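Local atomic coordinates of Lys-gingipain catalytic subunit (Porphyromonas gingivalis, PDB entry 4TKX), a protein that cleaves proteins after lysine as a cysteine endopeptidase of family C25, a probable virulence factor in periodontal disease, here as its catalytic domain. Residues A[80-85]-A[116-121]; A[97-102]-A[251-256]; A[210-215]-A[245-250]. All coordinates share one frame; numbering follows the deposited sequence.

Contact 1 of 3, residues A[80-85]-A[116-121]. With PB (lead (II) ion), chain T.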
loop_
_atom_site.group_PDB
_atom_site.type_symbol
_atom_site.label_atom_id
_atom_site.label_comp_id
_atom_site.label_asym_id
_atom_site.label_seq_id
_atom_site.Cartn_x
_atom_site.Cartn_y
_atom_site.Cartn_z
ATOM N N LEU A 80 8.103 -7.067 -0.705
ATOM C CA LEU A 80 8.926 -7.114 -1.905
ATOM C C LEU A 80 8.669 -5.826 -2.687
ATOM O O LEU A 80 7.566 -5.593 -3.180
ATOM C CB LEU A 80 8.552 -8.317 -2.764
ATOM C CG LEU A 80 9.166 -8.362 -4.159
ATOM C CD1 LEU A 80 10.694 -8.431 -4.070
ATOM C CD2 LEU A 80 8.602 -9.553 -4.954
ATOM N N ALA A 81 9.694 -4.990 -2.795
ATOM C CA ALA A 81 9.608 -3.749 -3.537
ATOM C C ALA A 81 10.304 -3.897 -4.870
ATOM O O ALA A 81 11.497 -4.186 -4.911
ATOM C CB ALA A 81 10.252 -2.626 -2.768
ATOM N N LEU A 82 9.549 -3.696 -5.947
ATOM C CA LEU A 82 10.090 -3.729 -7.301
ATOM C C LEU A 82 10.238 -2.297 -7.749
ATOM O O LEU A 82 9.271 -1.546 -7.731
ATOM C CB LEU A 82 9.136 -4.476 -8.230
ATOM C CG LEU A 82 8.794 -5.901 -7.801
ATOM C CD1 LEU A 82 7.757 -6.498 -8.732
ATOM C CD2 LEU A 82 10.055 -6.759 -7.728
ATOM N N VAL A 83 11.446 -1.903 -8.110
ATOM C CA VAL A 83 11.706 -0.504 -8.458
ATOM C C VAL A 83 12.098 -0.408 -9.916
ATOM O O VAL A 83 13.196 -0.839 -10.315
ATOM C CB VAL A 83 12.779 0.111 -7.564
ATOM C CG1 VAL A 83 13.001 1.565 -7.933
ATOM C CG2 VAL A 83 12.374 -0.007 -6.108
ATOM N N GLY A 84 11.189 0.161 -10.698
ATOM C CA GLY A 84 11.361 0.247 -12.140
ATOM C C GLY A 84 10.123 -0.145 -12.914
ATOM O O GLY A 84 9.167 -0.748 -12.382
ATOM N N ASP A 85 10.145 0.220 -14.191
ATOM C CA ASP A 85 9.091 -0.131 -15.120
ATOM C C ASP A 85 9.454 -1.480 -15.768
ATOM O O ASP A 85 10.442 -2.135 -15.387
ATOM C CB ASP A 85 8.921 0.991 -16.155
ATOM C CG ASP A 85 7.502 1.053 -16.789
ATOM O OD1 ASP A 85 6.757 0.043 -16.813
ATOM O OD2 ASP A 85 7.149 2.137 -17.318
ATOM N N MET A 116 4.742 -12.650 -0.115
ATOM C CA MET A 116 5.205 -11.329 0.289
ATOM C C MET A 116 4.249 -10.285 -0.252
ATOM O O MET A 116 3.650 -10.474 -1.305
ATOM C CB MET A 116 6.596 -11.034 -0.289
ATOM C CG MET A 116 7.701 -11.962 0.238
ATOM S SD MET A 116 9.239 -11.864 -0.725
ATOM C CE MET A 116 8.775 -12.889 -2.100
ATOM N N TYR A 117 4.115 -9.183 0.475
ATOM C CA TYR A 117 3.399 -8.029 -0.023
ATOM C C TYR A 117 4.281 -7.334 -1.065
ATOM O O TYR A 117 5.330 -6.763 -0.737
ATOM C CB TYR A 117 3.097 -7.059 1.117
ATOM C CG TYR A 117 1.907 -7.373 2.003
ATOM C CD1 TYR A 117 0.801 -8.056 1.525
ATOM C CD2 TYR A 117 1.864 -6.898 3.302
ATOM C CE1 TYR A 117 -0.297 -8.299 2.324
ATOM C CE2 TYR A 117 0.771 -7.123 4.104
ATOM C CZ TYR A 117 -0.311 -7.832 3.610
ATOM O OH TYR A 117 -1.406 -8.074 4.405
ATOM N N THR A 118 3.831 -7.360 -2.309
ATOM C CA THR A 118 4.608 -6.878 -3.436
ATOM C C THR A 118 4.020 -5.592 -3.968
ATOM O O THR A 118 2.801 -5.474 -4.132
ATOM C CB THR A 118 4.576 -7.936 -4.555
ATOM O OG1 THR A 118 5.139 -9.154 -4.063
ATOM C CG2 THR A 118 5.356 -7.477 -5.786
ATOM N N PHE A 119 4.884 -4.630 -4.258
ATOM C CA PHE A 119 4.463 -3.385 -4.865
ATOM C C PHE A 119 5.542 -2.913 -5.818
ATOM O O PHE A 119 6.685 -3.353 -5.735
ATOM C CB PHE A 119 4.148 -2.317 -3.816
ATOM C CG PHE A 119 5.291 -1.969 -2.909
ATOM C CD1 PHE A 119 6.206 -0.987 -3.260
ATOM C CD2 PHE A 119 5.433 -2.592 -1.682
ATOM C CE1 PHE A 119 7.235 -0.617 -2.389
ATOM C CE2 PHE A 119 6.459 -2.225 -0.814
ATOM C CZ PHE A 119 7.356 -1.242 -1.170
ATOM N N ARG A 120 5.153 -2.057 -6.747
ATOM C CA ARG A 120 6.051 -1.614 -7.795
ATOM C C ARG A 120 6.100 -0.090 -7.830
ATOM O O ARG A 120 5.087 0.586 -8.082
ATOM C CB ARG A 120 5.604 -2.147 -9.151
ATOM C CG ARG A 120 6.432 -1.632 -10.291
ATOM C CD ARG A 120 5.942 -2.166 -11.625
ATOM N NE ARG A 120 6.175 -3.593 -11.869
ATOM C CZ ARG A 120 7.130 -4.083 -12.653
ATOM N NH1 ARG A 120 8.037 -3.282 -13.206
ATOM N NH2 ARG A 120 7.202 -5.390 -12.854
ATOM N N MET A 121 7.291 0.431 -7.551
ATOM C CA MET A 121 7.582 1.829 -7.751
ATOM C C MET A 121 8.024 1.986 -9.201
ATOM O O MET A 121 9.210 1.914 -9.526
ATOM C CB MET A 121 8.680 2.272 -6.799
ATOM C CG MET A 121 8.370 1.891 -5.389
ATOM S SD MET A 121 7.545 3.168 -4.490
ATOM C CE MET A 121 8.883 4.250 -4.143
HETATM PB PB PB T . 4.832 1.229 -17.957
HETATM O O HOH W 1 5.164 3.219 -19.388
#

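Contact 2 of 3, residues A[97-102]-A[251-256]. With PB (lead (II) ion), chain T.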
loop_
_atom_site.group_PDB
_atom_site.type_symbol
_atom_site.label_atom_id
_atom_site.label_comp_id
_atom_site.label_asym_id
_atom_site.label_seq_id
_atom_site.Cartn_x
_atom_site.Cartn_y
_atom_site.Cartn_z
ATOM N N THR A 97 -5.278 -14.101 -16.386
ATOM C CA THR A 97 -5.631 -12.773 -16.856
ATOM C C THR A 97 -5.155 -12.495 -18.275
ATOM O O THR A 97 -5.724 -11.643 -18.955
ATOM C CB THR A 97 -5.035 -11.684 -15.972
ATOM O OG1 THR A 97 -3.616 -11.757 -16.065
ATOM C CG2 THR A 97 -5.457 -11.866 -14.531
ATOM N N LYS A 98 -4.109 -13.194 -18.708
ATOM C CA LYS A 98 -3.474 -12.934 -19.993
ATOM C C LYS A 98 -2.882 -11.530 -20.110
ATOM O O LYS A 98 -2.582 -11.069 -21.214
ATOM C CB LYS A 98 -4.444 -13.196 -21.146
ATOM C CG LYS A 98 -5.242 -14.449 -20.974
ATOM C CD LYS A 98 -4.381 -15.671 -20.855
ATOM C CE LYS A 98 -5.241 -16.937 -20.949
ATOM N NZ LYS A 98 -4.446 -18.174 -20.689
ATOM N N LYS A 99 -2.678 -10.867 -18.970
ATOM C CA LYS A 99 -2.122 -9.530 -18.956
ATOM C C LYS A 99 -1.014 -9.493 -17.926
ATOM O O LYS A 99 -0.904 -10.389 -17.080
ATOM C CB LYS A 99 -3.193 -8.493 -18.565
ATOM C CG LYS A 99 -4.406 -8.484 -19.488
ATOM C CD LYS A 99 -4.081 -7.987 -20.888
ATOM C CE LYS A 99 -5.346 -8.044 -21.770
ATOM N NZ LYS A 99 -5.103 -7.595 -23.158
ATOM N N VAL A 100 -0.200 -8.448 -17.976
ATOM C CA VAL A 100 0.979 -8.405 -17.121
ATOM C C VAL A 100 0.617 -8.514 -15.640
ATOM O O VAL A 100 -0.413 -7.972 -15.179
ATOM C CB VAL A 100 1.837 -7.167 -17.403
ATOM C CG1 VAL A 100 1.145 -5.885 -16.929
ATOM C CG2 VAL A 100 3.225 -7.326 -16.784
ATOM N N THR A 101 1.458 -9.240 -14.904
ATOM C CA THR A 101 1.321 -9.373 -13.463
ATOM C C THR A 101 2.684 -9.471 -12.777
ATOM O O THR A 101 3.646 -9.925 -13.390
ATOM C CB THR A 101 0.452 -10.609 -13.060
ATOM O OG1 THR A 101 0.245 -10.633 -11.636
ATOM C CG2 THR A 101 1.084 -11.916 -13.469
ATOM N N ASP A 102 2.746 -9.048 -11.512
ATOM C CA ASP A 102 3.919 -9.183 -10.666
ATOM C C ASP A 102 3.686 -10.324 -9.683
ATOM O O ASP A 102 4.534 -10.591 -8.852
ATOM C CB ASP A 102 4.141 -7.880 -9.879
ATOM C CG ASP A 102 4.769 -6.773 -10.733
ATOM O OD1 ASP A 102 5.435 -7.103 -11.743
ATOM O OD2 ASP A 102 4.647 -5.576 -10.372
ATOM N N THR A 251 -6.532 0.088 -15.504
ATOM C CA THR A 251 -5.797 1.301 -15.183
ATOM C C THR A 251 -4.409 1.015 -14.604
ATOM O O THR A 251 -3.577 1.921 -14.546
ATOM C CB THR A 251 -6.529 2.198 -14.178
ATOM O OG1 THR A 251 -6.724 1.495 -12.947
ATOM C CG2 THR A 251 -7.855 2.699 -14.754
ATOM N N ALA A 252 -4.169 -0.216 -14.157
ATOM C CA ALA A 252 -2.839 -0.607 -13.684
ATOM C C ALA A 252 -2.112 -1.544 -14.655
ATOM O O ALA A 252 -1.240 -2.301 -14.253
ATOM C CB ALA A 252 -2.915 -1.228 -12.288
ATOM N N GLN A 253 -2.475 -1.487 -15.931
ATOM C CA GLN A 253 -1.832 -2.332 -16.943
ATOM C C GLN A 253 -0.492 -1.710 -17.310
ATOM O O GLN A 253 -0.385 -0.978 -18.292
ATOM C CB GLN A 253 -2.723 -2.506 -18.179
ATOM C CG GLN A 253 -2.281 -3.658 -19.059
ATOM C CD GLN A 253 -3.229 -3.906 -20.209
ATOM O OE1 GLN A 253 -2.882 -3.713 -21.377
ATOM N NE2 GLN A 253 -4.440 -4.342 -19.885
ATOM N N PHE A 254 0.526 -2.025 -16.507
ATOM C CA PHE A 254 1.765 -1.253 -16.506
ATOM C C PHE A 254 2.789 -1.642 -17.570
ATOM O O PHE A 254 3.909 -1.126 -17.545
ATOM C CB PHE A 254 2.407 -1.248 -15.112
ATOM C CG PHE A 254 2.671 -2.607 -14.556
ATOM C CD1 PHE A 254 3.831 -3.286 -14.886
ATOM C CD2 PHE A 254 1.771 -3.208 -13.693
ATOM C CE1 PHE A 254 4.077 -4.558 -14.370
ATOM C CE2 PHE A 254 2.014 -4.465 -13.187
ATOM C CZ PHE A 254 3.168 -5.136 -13.515
ATOM N N ASP A 255 2.395 -2.496 -18.518
ATOM C CA ASP A 255 3.208 -2.731 -19.707
ATOM C C ASP A 255 2.565 -2.179 -20.966
ATOM O O ASP A 255 2.993 -2.505 -22.070
ATOM C CB ASP A 255 3.534 -4.224 -19.890
ATOM C CG ASP A 255 2.332 -5.043 -20.347
ATOM O OD1 ASP A 255 1.175 -4.606 -20.146
ATOM O OD2 ASP A 255 2.544 -6.136 -20.918
ATOM N N TYR A 256 1.575 -1.306 -20.805
ATOM C CA TYR A 256 0.940 -0.648 -21.940
ATOM C C TYR A 256 1.941 0.275 -22.644
ATOM O O TYR A 256 2.935 0.707 -22.049
ATOM C CB TYR A 256 -0.286 0.122 -21.448
ATOM C CG TYR A 256 -1.144 0.736 -22.523
ATOM C CD1 TYR A 256 -1.750 -0.054 -23.494
ATOM C CD2 TYR A 256 -1.364 2.107 -22.561
ATOM C CE1 TYR A 256 -2.547 0.512 -24.470
ATOM C CE2 TYR A 256 -2.149 2.679 -23.542
ATOM C CZ TYR A 256 -2.733 1.875 -24.496
ATOM O OH TYR A 256 -3.535 2.425 -25.475
HETATM PB PB PB T . 4.832 1.229 -17.957
HETATM O O HOH W 2 -6.302 -4.739 -22.157
HETATM O O HOH W 3 -0.695 -6.566 -20.172
HETATM O O HOH W 1 5.164 3.219 -19.388
#

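Contact 3 of 3, residues A[210-215]-A[245-250]. With TCK (N-[(1S)-5-amino-1-(chloroacetyl)pentyl]-4-methylbenzenesulfonamide), chain U.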
loop_
_atom_site.group_PDB
_atom_site.type_symbol
_atom_site.label_atom_id
_atom_site.label_comp_id
_atom_site.label_asym_id
_atom_site.label_seq_id
_atom_site.Cartn_x
_atom_site.Cartn_y
_atom_site.Cartn_z
ATOM N N PHE A 210 -7.866 10.108 0.315
ATOM C CA PHE A 210 -8.261 8.855 -0.303
ATOM C C PHE A 210 -9.247 9.180 -1.403
ATOM O O PHE A 210 -10.131 10.015 -1.224
ATOM C CB PHE A 210 -8.924 7.972 0.760
ATOM C CG PHE A 210 -9.423 6.637 0.256
ATOM C CD1 PHE A 210 -8.549 5.679 -0.230
ATOM C CD2 PHE A 210 -10.757 6.320 0.341
ATOM C CE1 PHE A 210 -9.013 4.456 -0.651
ATOM C CE2 PHE A 210 -11.230 5.080 -0.084
ATOM C CZ PHE A 210 -10.363 4.160 -0.582
ATOM N N ALA A 211 -9.071 8.531 -2.546
ATOM C CA ALA A 211 -9.996 8.624 -3.673
ATOM C C ALA A 211 -10.283 7.214 -4.178
ATOM O O ALA A 211 -9.352 6.462 -4.470
ATOM C CB ALA A 211 -9.391 9.451 -4.778
ATOM N N ASN A 212 -11.553 6.858 -4.275
ATOM C CA ASN A 212 -11.952 5.531 -4.729
ATOM C C ASN A 212 -13.021 5.709 -5.795
ATOM O O ASN A 212 -14.055 6.337 -5.556
ATOM C CB ASN A 212 -12.495 4.728 -3.542
ATOM C CG ASN A 212 -12.815 3.242 -3.847
ATOM O OD1 ASN A 212 -13.485 2.603 -3.028
ATOM N ND2 ASN A 212 -12.296 2.673 -4.952
ATOM N N TYR A 213 -12.746 5.167 -6.969
ATOM C CA TYR A 213 -13.651 5.204 -8.115
ATOM C C TYR A 213 -14.021 3.785 -8.490
ATOM O O TYR A 213 -13.157 2.925 -8.591
ATOM C CB TYR A 213 -12.945 5.891 -9.287
ATOM C CG TYR A 213 -13.597 5.767 -10.645
ATOM C CD1 TYR A 213 -13.352 4.671 -11.450
ATOM C CD2 TYR A 213 -14.420 6.771 -11.143
ATOM C CE1 TYR A 213 -13.923 4.569 -12.714
ATOM C CE2 TYR A 213 -15.003 6.661 -12.408
ATOM C CZ TYR A 213 -14.755 5.551 -13.169
ATOM O OH TYR A 213 -15.310 5.451 -14.429
ATOM N N THR A 214 -15.320 3.538 -8.643
ATOM C CA THR A 214 -15.794 2.262 -9.145
ATOM C C THR A 214 -16.790 2.468 -10.295
ATOM O O THR A 214 -17.850 3.103 -10.125
ATOM C CB THR A 214 -16.404 1.383 -8.020
ATOM O OG1 THR A 214 -16.902 0.190 -8.601
ATOM C CG2 THR A 214 -17.548 2.088 -7.271
ATOM N N ALA A 215 -16.385 1.968 -11.466
ATOM C CA ALA A 215 -17.153 1.991 -12.725
ATOM C C ALA A 215 -16.144 1.694 -13.851
ATOM O O ALA A 215 -15.272 0.867 -13.661
ATOM C CB ALA A 215 -17.865 3.287 -12.939
ATOM N N ILE A 245 -7.684 4.299 -5.352
ATOM C CA ILE A 245 -8.049 2.938 -5.723
ATOM C C ILE A 245 -9.060 3.002 -6.861
ATOM O O ILE A 245 -10.140 3.602 -6.732
ATOM C CB ILE A 245 -8.668 2.164 -4.537
ATOM C CG1 ILE A 245 -7.695 2.144 -3.350
ATOM C CG2 ILE A 245 -9.130 0.743 -4.973
ATOM C CD1 ILE A 245 -8.177 1.317 -2.183
ATOM N N GLY A 246 -8.691 2.404 -7.979
ATOM C CA GLY A 246 -9.571 2.323 -9.123
ATOM C C GLY A 246 -10.088 0.905 -9.236
ATOM O O GLY A 246 -9.363 -0.008 -9.627
ATOM N N ASN A 247 -11.339 0.717 -8.835
ATOM C CA ASN A 247 -11.996 -0.575 -8.988
ATOM C C ASN A 247 -12.662 -0.530 -10.352
ATOM O O ASN A 247 -13.827 -0.137 -10.488
ATOM C CB ASN A 247 -13.005 -0.803 -7.867
ATOM C CG ASN A 247 -12.342 -0.977 -6.524
ATOM O OD1 ASN A 247 -12.555 -0.186 -5.613
ATOM N ND2 ASN A 247 -11.497 -1.995 -6.406
ATOM N N CYS A 248 -11.879 -0.872 -11.366
ATOM C CA CYS A 248 -12.291 -0.745 -12.755
ATOM C C CYS A 248 -11.285 -1.475 -13.625
ATOM O O CYS A 248 -10.270 -1.964 -13.131
ATOM C CB CYS A 248 -12.359 0.733 -13.157
ATOM S SG CYS A 248 -10.826 1.670 -12.952
ATOM N N CYS A 249 -11.552 -1.549 -14.926
ATOM C CA CYS A 249 -10.614 -2.191 -15.839
ATOM C C CYS A 249 -9.301 -1.450 -16.036
ATOM O O CYS A 249 -9.270 -0.228 -16.086
ATOM C CB CYS A 249 -11.246 -2.345 -17.217
ATOM S SG CYS A 249 -12.688 -3.414 -17.214
ATOM N N ILE A 250 -8.248 -2.253 -16.146
ATOM C CA ILE A 250 -6.961 -1.965 -16.822
ATOM C C ILE A 250 -6.142 -0.689 -16.514
ATOM O O ILE A 250 -5.109 -0.457 -17.146
ATOM C CB ILE A 250 -7.087 -2.128 -18.382
ATOM C CG1 ILE A 250 -7.983 -1.063 -19.015
ATOM C CG2 ILE A 250 -7.568 -3.562 -18.730
ATOM C CD1 ILE A 250 -8.160 -1.234 -20.538
HETATM S S TCK U . -16.928 -4.543 -17.548
HETATM O O1S TCK U . -17.579 -5.439 -16.631
HETATM O O2S TCK U . -17.886 -3.498 -17.890
HETATM C C1 TCK U . -16.419 -5.402 -19.031
HETATM C C2 TCK U . -16.973 -5.006 -20.241
HETATM C C3 TCK U . -16.587 -5.668 -21.420
HETATM C C4 TCK U . -15.671 -6.698 -21.358
HETATM C C5 TCK U . -15.112 -7.094 -20.118
HETATM C C6 TCK U . -15.491 -6.446 -18.953
HETATM C C7 TCK U . -15.274 -7.401 -22.624
HETATM N N TCK U . -15.588 -3.916 -16.806
HETATM C CA TCK U . -15.489 -2.514 -16.378
HETATM C C TCK U . -14.295 -1.905 -17.061
HETATM O O TCK U . -13.741 -0.932 -16.607
HETATM C CB TCK U . -15.313 -2.443 -14.837
HETATM C CG TCK U . -16.549 -2.919 -14.104
HETATM C CD TCK U . -16.319 -3.041 -12.552
HETATM C CE TCK U . -16.417 -1.724 -11.829
HETATM N NZ TCK U . -16.131 -1.923 -10.429
HETATM C CM TCK U . -13.749 -2.607 -18.314
HETATM O O HOH W 4 -12.555 -0.019 -2.701
#

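Contact 1 of 3, residues A[80-85]-A[116-121]
L80 and F119 meet through their main chains, F119 N donating to L80 O over 3.0 Å, and the same pattern carries on along both strands. L80 N binds Y117 O, L82 N binds F119 O, M121 N binds L82 O, and G84 N closes the ladder on M121 O at 2.9 Å. L80 and L82 each bond the two residues that flank their opposite numbers, T118 and R120, the pattern of parallel strands.

Side chains sort onto two faces. On that of A81 and V83, the F119 ring lies with one face over the backbone of A81: A81 CA is 4.2 Å from the ring centroid and 15° off its normal, a CH-pi contact. F119 reaches this place because its CG sits between the backbone N and the carbonyl carbon (chi1 59°). On the other face L80 and T118 run side by side, L80 CD2 lying 3.6 Å from T118 OG1, while L82 CD1 packs on T118 CG2.

Strand 117-121 is the edge strand and 79-83 its inner neighbour in the four-stranded parallel sheet of the C25 catalytic domain, ordered 40-46, 14-20, 79-83, 117-121. Helices 25-37 and 126-141 cover the face bearing V83 and M121.

Still within its strand, R120 bends at chi3 toward G84, and its NH1 donates to G84 O at 2.9 Å, from above the carbonyl plane and with a bent N-H...O angle of 141°. NH1 also bonds I89 O, and NH2 forms a salt bridge with D102, so several partners fix the rotation of the guanidinium. One residue beyond G84, D85 chelates the lead ion through both oxygens, OD1 at 2.5 Å; F254 O and E263 share this metal, which occupies a calcium site, and R267 hydrogen-bonds D85 OD2.

Contact 2 of 3, residues A[97-102]-A[251-256]
V100 meets F254 by apolar packing: its CG1 stands over the centre of the phenyl ring, 4.0 Å from the centroid and 6° off the normal, a CH-pi contact. V100 CG2 adds a 3.8 Å contact to F254 CE1. With CG1 lodged between its own backbone N and carbonyl carbon (chi1 70°), V100 can turn one methyl onto the ring face and bring the other against CE1. The D102 carboxylate lies obliquely beside the ring, its plane 37° from that of F254, with OD1 3.5 Å from F254 CZ; R120 holds that carboxylate by a salt bridge. A polar-to-methyl contact joins D255 and V100, whose side chains approach head-on, D255 OD1 lying 3.5 Å from V100 CG1.

No direct hydrogen bond joins the segments; the polar links pass through water. One water accepts from V100 N and donates to D255 OD1 at 2.7 Å, and a second accepts from Q253 NE2 and, weakly, from K99 NZ. Q253 NE2 also reaches S280 O.

The metal bond comes from the type I turn 253-256, where F254 O coordinates the lead ion at 2.6 Å in the site it shares with D85 and E263.

The turn belongs to the loop between strand 242-247 and helix 261-267, and it packs on 97-102, whose strand 100-101 pairs with 92-93 and whose T101 touches H358 of strand 357-361.

Contact 3 of 3, residues A[210-215]-A[245-250]
A211 and I245 belong to a parallel pairing in which 210-214 and 245-247 run alongside each other: I245 N donates to A211 O, Y213 N to I245 O and N247 N to Y213 O, the last at 2.9 Å. The two are neighbours in the mixed six-stranded sheet of the caspase-like C25 catalytic domain, and their C-terminal ends carry the active site.

The side chains of N212, T214, I245 and N247 lie on one face. N212, its CG anti to the backbone N (chi1 -174°), sends ND2 across to N247 OD1 at 2.9 Å, in the plane of its own amide and nearly straight at 173°. The same ND2 also donates to I245 O, from well above that carbonyl plane, so I245 O takes two hydrogen bonds. The two amide planes are turned 72° apart, and a water donates to both N212 OD1 and N247 OD1. Outside the pair, Y313 holds N212 OD1 and N247 ND2 hydrogen-bonds Y357 OH, which fixes both amides. Near the start of 210-214, the F210 ring meets I245 CD1 at its edge, 3.6 Å from CE1.

On the other face Y213 turns its ring edge to C248, with C248 SG 5.3 Å from the ring centroid, a sulfur-aromatic contact at the edge. H216 O and D224 N are hydrogen-bonded to Y213 OH, and W222 stacks on the ring.

Past the strands, the inhibitor's lysine-like chain reaches the ends of both segments. Its NZ donates to T214 OG1 and to N247 O, each at 2.9 Å, with D288 as a further partner, consistent with the preference for lysine at P1. C249 N donates to the inhibitor O at 2.8 Å, and the nucleophile C249 is alkylated, its SG bonded to the inhibitor CM at 1.7 Å.

Overall arrangement
Contacts 1 and 3 are buried parallel strand pairings in two different sheets of the catalytic domain, with centres about 20 Å apart and nearest atoms about 12 Å apart. Contact 2 is largely buried too, but has exposed K99 and D255 at its margin and relies on waters where the others use backbone ladders. It touches contact 1 directly, through the salt bridge of R120 with D102 and the shared lead ion. Residues 251-256 continue from 245-250, so one loop runs from the catalytic cysteine of contact 3 to the metal. Between its strands contact 3 pairs neutral amides, and its charged partner is the inhibitor's amine at the pocket end.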